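Local structure of 1,3-alpha-isomaltosidase (Kribbella flavida DSM 17836, 5X3I) at residues A335-E339 / Q340-I344; D409-A412 / M413-G417. The protein hydrolyses the alpha-1,3-glucosidic linkages of a cyclic tetrasaccharide to release isomaltose, a step in the intracellular breakdown of starch-derived sugar. The protein carries 1 engineered substitution. All blocks are in the same frame, centred on the assembly; numbering follows the deposited sequence.

Overall arrangement
Interaction 1 and interaction 2 both belong to the catalytic TIM-barrel domain of this family 31 glycoside hydrolase, on the same side of the chain's centre. Residues 335-344 form a compact turn in the loop after barrel strand 330-333; residues 409-417 come later, at the C-terminal end of helix 404-415, which follows the adjacent parallel strand 388-393. Their centres lie 19 Å apart and their nearest atoms about 5 Å, without touching. One is a loop shaped by a carboxylate, the other a helix end built on backbone bonds. Interaction 1 approaches the active site, whereas interaction 2 is structural packing away from it.

Interaction 1: residues A335-E339 / Q340-I344; sequences AWSDE and QGITI
Trp336 lays the six-membered part of its indole obliquely against the backbone of residues 342-344, with CZ3 3.4 Å from C of Ile344, while NE1 is hydrogen-bonded to the carbonyl O of Trp392. Ser337 follows with CB over one face of that indole. Its OG, held between the backbone N and carbonyl carbon (chi1 79°), accepts from Glu339 N in an ST turn and rests 3.5 Å from CG2 of Ile342. Asp338 then closes the turn twice: its own N donates to Ile344 O at 2.9 Å, and its carboxylate folds inward over the amides ahead. OD1 accepts from two of them, Gln340 N at 2.7 Å from above the carboxylate plane and Ile342 N at 3.2 Å on the syn side and close to that plane. OD2 accepts from two waters, which pass the link on to Thr343 N and Gly341 N. With an alanine here the amides of Gln340 and Ile342 would probably lose their shared acceptor, and the two waters the carboxylate oxygen to which both donate. Glu339 ends the walk with CA 3.5 Å from CD1 of Ile342. The Ile342 side chain is about 9 Å from that of Ala471, the engineered replacement at the probable nucleophile position. The turn lies beyond strand 330-333, with Trp336 and Ile342 packed on strand 388-393 and Ile344 touching Tyr458 of helix 457-461.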
loop_
_atom_site.group_PDB
_atom_site.type_symbol
_atom_site.label_atom_id
_atom_site.label_comp_id
_atom_site.label_asym_id
_atom_site.label_seq_id
_atom_site.Cartn_x
_atom_site.Cartn_y
_atom_site.Cartn_z
ATOM N N ALA A 335 3.948 11.368 15.180
ATOM C CA ALA A 335 4.338 12.758 15.172
ATOM C C ALA A 335 5.411 12.957 16.207
ATOM O O ALA A 335 5.152 13.392 17.337
ATOM C CB ALA A 335 3.139 13.630 15.489
ATOM N N TRP A 336 6.639 12.788 15.737
ATOM C CA TRP A 336 7.828 13.049 16.522
ATOM C C TRP A 336 8.560 14.284 16.100
ATOM O O TRP A 336 9.451 14.734 16.805
ATOM C CB TRP A 336 8.781 11.866 16.411
ATOM C CG TRP A 336 9.282 11.655 15.010
ATOM C CD1 TRP A 336 8.652 10.972 14.004
ATOM C CD2 TRP A 336 10.513 12.127 14.458
ATOM N NE1 TRP A 336 9.424 10.985 12.864
ATOM C CE2 TRP A 336 10.572 11.683 13.115
ATOM C CE3 TRP A 336 11.582 12.868 14.965
ATOM C CZ2 TRP A 336 11.651 11.958 12.286
ATOM C CZ3 TRP A 336 12.656 13.140 14.135
ATOM C CH2 TRP A 336 12.680 12.686 12.815
ATOM N N SER A 337 8.158 14.859 14.968
ATOM C CA SER A 337 9.078 15.729 14.254
ATOM C C SER A 337 8.631 17.177 14.276
ATOM O O SER A 337 7.568 17.490 14.783
ATOM C CB SER A 337 9.246 15.267 12.795
ATOM O OG SER A 337 8.163 15.671 11.960
ATOM N N ASP A 338 9.444 18.039 13.677
ATOM C CA ASP A 338 9.122 19.454 13.531
ATOM C C ASP A 338 7.919 19.694 12.618
ATOM O O ASP A 338 7.489 20.822 12.450
ATOM C CB ASP A 338 10.336 20.241 13.011
ATOM C CG ASP A 338 10.861 19.738 11.657
ATOM O OD1 ASP A 338 10.160 19.007 10.932
ATOM O OD2 ASP A 338 12.001 20.088 11.323
ATOM N N GLU A 339 7.427 18.636 11.987
ATOM C CA GLU A 339 6.340 18.737 11.021
ATOM C C GLU A 339 6.693 19.691 9.885
ATOM O O GLU A 339 5.818 20.263 9.260
ATOM C CB GLU A 339 5.028 19.182 11.689
ATOM C CG GLU A 339 4.486 18.227 12.751
ATOM C CD GLU A 339 4.238 16.820 12.220
ATOM O OE1 GLU A 339 4.120 16.637 10.989
ATOM O OE2 GLU A 339 4.154 15.890 13.042
ATOM N N GLN A 340 7.981 19.848 9.609
ATOM C CA GLN A 340 8.372 20.601 8.440
ATOM C C GLN A 340 9.193 19.697 7.530
ATOM O O GLN A 340 8.649 19.133 6.594
ATOM C CB GLN A 340 9.124 21.878 8.842
ATOM C CG GLN A 340 8.200 22.879 9.553
ATOM C CD GLN A 340 8.805 24.258 9.774
ATOM O OE1 GLN A 340 9.866 24.590 9.257
ATOM N NE2 GLN A 340 8.116 25.068 10.563
ATOM N N GLY A 341 10.429 19.475 7.862
ATOM C CA GLY A 341 11.227 18.525 7.154
ATOM C C GLY A 341 11.007 17.059 7.486
ATOM O O GLY A 341 11.354 16.241 6.720
ATOM N N ILE A 342 10.446 16.781 8.661
ATOM C CA ILE A 342 10.185 15.441 9.129
ATOM C C ILE A 342 11.474 14.636 9.192
ATOM O O ILE A 342 11.502 13.489 8.856
ATOM C CB ILE A 342 9.128 14.689 8.301
ATOM C CG1 ILE A 342 8.113 15.627 7.662
ATOM C CG2 ILE A 342 8.426 13.632 9.120
ATOM C CD1 ILE A 342 7.180 16.336 8.595
ATOM N N THR A 343 12.535 15.284 9.611
ATOM C CA THR A 343 13.788 14.635 9.849
ATOM C C THR A 343 14.462 15.206 11.092
ATOM O O THR A 343 15.579 14.931 11.350
ATOM C CB THR A 343 14.704 14.656 8.599
ATOM O OG1 THR A 343 15.806 13.788 8.782
ATOM C CG2 THR A 343 15.171 16.054 8.338
ATOM N N ILE A 344 13.715 15.979 11.859
ATOM C CA ILE A 344 14.221 16.611 13.086
ATOM C C ILE A 344 13.188 16.545 14.226
ATOM O O ILE A 344 12.008 16.754 13.990
ATOM C CB ILE A 344 14.599 18.095 12.808
ATOM C CG1 ILE A 344 15.831 18.178 11.905
ATOM C CG2 ILE A 344 14.828 18.874 14.100
ATOM C CD1 ILE A 344 16.150 19.580 11.440
HETATM O O HOH W 1 13.065 18.184 9.611
HETATM O O HOH W 2 12.747 21.111 8.772
#

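Interaction 2: residues D409-A412 / M413-G417; sequences DAAA and MVRDG
Arg415 points CG away from its backbone N (chi1 -176°) and bends at chi3, folding its guanidinium back along the helix onto Ala412, whose CA is 3.7 Å from NH1 and whose CB is 3.9 Å from NH2. One face of the guanidinium also has Ala411 O above it, offset toward the rim. Met413 takes a different rotamer, CG beside the backbone N and anti to the carbonyl carbon (chi1 -76°), which brings CG to 3.2 Å from Asp409 O, one turn back. Under these side chains runs the i to i+4 bonding of an alpha helix: Met413 N, Val414 N, Arg415 N and Asp416 N donate in turn to the carbonyls of residues 409 to 412. The last of these, Asp416 N to Ala412 O at 2.9 Å, reaches the first residue to leave helical torsions. There Asp416 OD2 and Arg415 NH2 form a salt bridge that is long, at 3.9 Å, and Gly417 turns the chain with positive phi. Helix 404-415 thus has two contrasting sides: Val414 and Arg415 are exposed, whereas Ala412 and Met413 pack on Trp451 of helix 446-454, where Met413 also touches Trp452, and Arg447 NH1 of that helix hydrogen-bonds to Asp416 O.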
loop_
_atom_site.group_PDB
_atom_site.type_symbol
_atom_site.label_atom_id
_atom_site.label_comp_id
_atom_site.label_asym_id
_atom_site.label_seq_id
_atom_site.Cartn_x
_atom_site.Cartn_y
_atom_site.Cartn_z
ATOM N N ASP A 409 16.487 23.084 2.304
ATOM C CA ASP A 409 16.615 21.748 1.724
ATOM C C ASP A 409 15.846 21.636 0.398
ATOM O O ASP A 409 16.320 21.014 -0.541
ATOM C CB ASP A 409 16.139 20.677 2.712
ATOM C CG ASP A 409 17.087 20.516 3.921
ATOM O OD1 ASP A 409 18.118 21.204 3.970
ATOM O OD2 ASP A 409 16.801 19.690 4.812
ATOM N N ALA A 410 14.661 22.233 0.335
ATOM C CA ALA A 410 13.874 22.211 -0.891
ATOM C C ALA A 410 14.645 22.912 -2.005
ATOM O O ALA A 410 14.691 22.435 -3.129
ATOM C CB ALA A 410 12.526 22.863 -0.681
ATOM N N ALA A 411 15.263 24.038 -1.672
ATOM C CA ALA A 411 16.042 24.787 -2.641
ATOM C C ALA A 411 17.243 23.968 -3.098
ATOM O O ALA A 411 17.559 23.952 -4.278
ATOM C CB ALA A 411 16.493 26.117 -2.064
ATOM N N ALA A 412 17.906 23.294 -2.161
ATOM C CA ALA A 412 19.011 22.418 -2.513
ATOM C C ALA A 412 18.544 21.288 -3.427
ATOM O O ALA A 412 19.269 20.886 -4.313
ATOM C CB ALA A 412 19.660 21.848 -1.276
ATOM N N MET A 413 17.344 20.775 -3.186
ATOM C CA MET A 413 16.817 19.685 -3.996
ATOM C C MET A 413 16.708 20.092 -5.460
ATOM O O MET A 413 17.079 19.334 -6.344
ATOM C CB MET A 413 15.449 19.237 -3.489
ATOM C CG MET A 413 15.477 18.389 -2.242
ATOM S SD MET A 413 13.835 17.949 -1.681
ATOM C CE MET A 413 13.392 16.655 -2.821
ATOM N N VAL A 414 16.196 21.296 -5.699
ATOM C CA VAL A 414 16.058 21.812 -7.058
ATOM C C VAL A 414 17.430 22.122 -7.645
ATOM O O VAL A 414 17.721 21.737 -8.764
ATOM C CB VAL A 414 15.181 23.083 -7.111
ATOM C CG1 VAL A 414 15.182 23.686 -8.524
ATOM C CG2 VAL A 414 13.761 22.777 -6.648
ATOM N N ARG A 415 18.270 22.807 -6.874
ATOM C CA ARG A 415 19.587 23.224 -7.347
ATOM C C ARG A 415 20.470 22.034 -7.730
ATOM O O ARG A 415 21.135 22.059 -8.753
ATOM C CB ARG A 415 20.297 24.071 -6.279
ATOM C CG ARG A 415 21.656 24.635 -6.713
ATOM C CD ARG A 415 22.487 25.176 -5.547
ATOM N NE ARG A 415 21.644 25.680 -4.481
ATOM C CZ ARG A 415 21.599 25.165 -3.257
ATOM N NH1 ARG A 415 20.780 25.680 -2.368
ATOM N NH2 ARG A 415 22.375 24.146 -2.925
ATOM N N ASP A 416 20.506 21.012 -6.881
ATOM C CA ASP A 416 21.409 19.884 -7.086
ATOM C C ASP A 416 20.774 18.674 -7.761
ATOM O O ASP A 416 21.379 17.611 -7.826
ATOM C CB ASP A 416 22.046 19.491 -5.763
ATOM C CG ASP A 416 22.971 20.572 -5.238
ATOM O OD1 ASP A 416 23.319 21.468 -6.021
ATOM O OD2 ASP A 416 23.346 20.533 -4.058
ATOM N N GLY A 417 19.528 18.811 -8.192
ATOM C CA GLY A 417 18.890 17.750 -8.944
ATOM C C GLY A 417 18.432 16.548 -8.134
ATOM O O GLY A 417 18.546 15.426 -8.596
#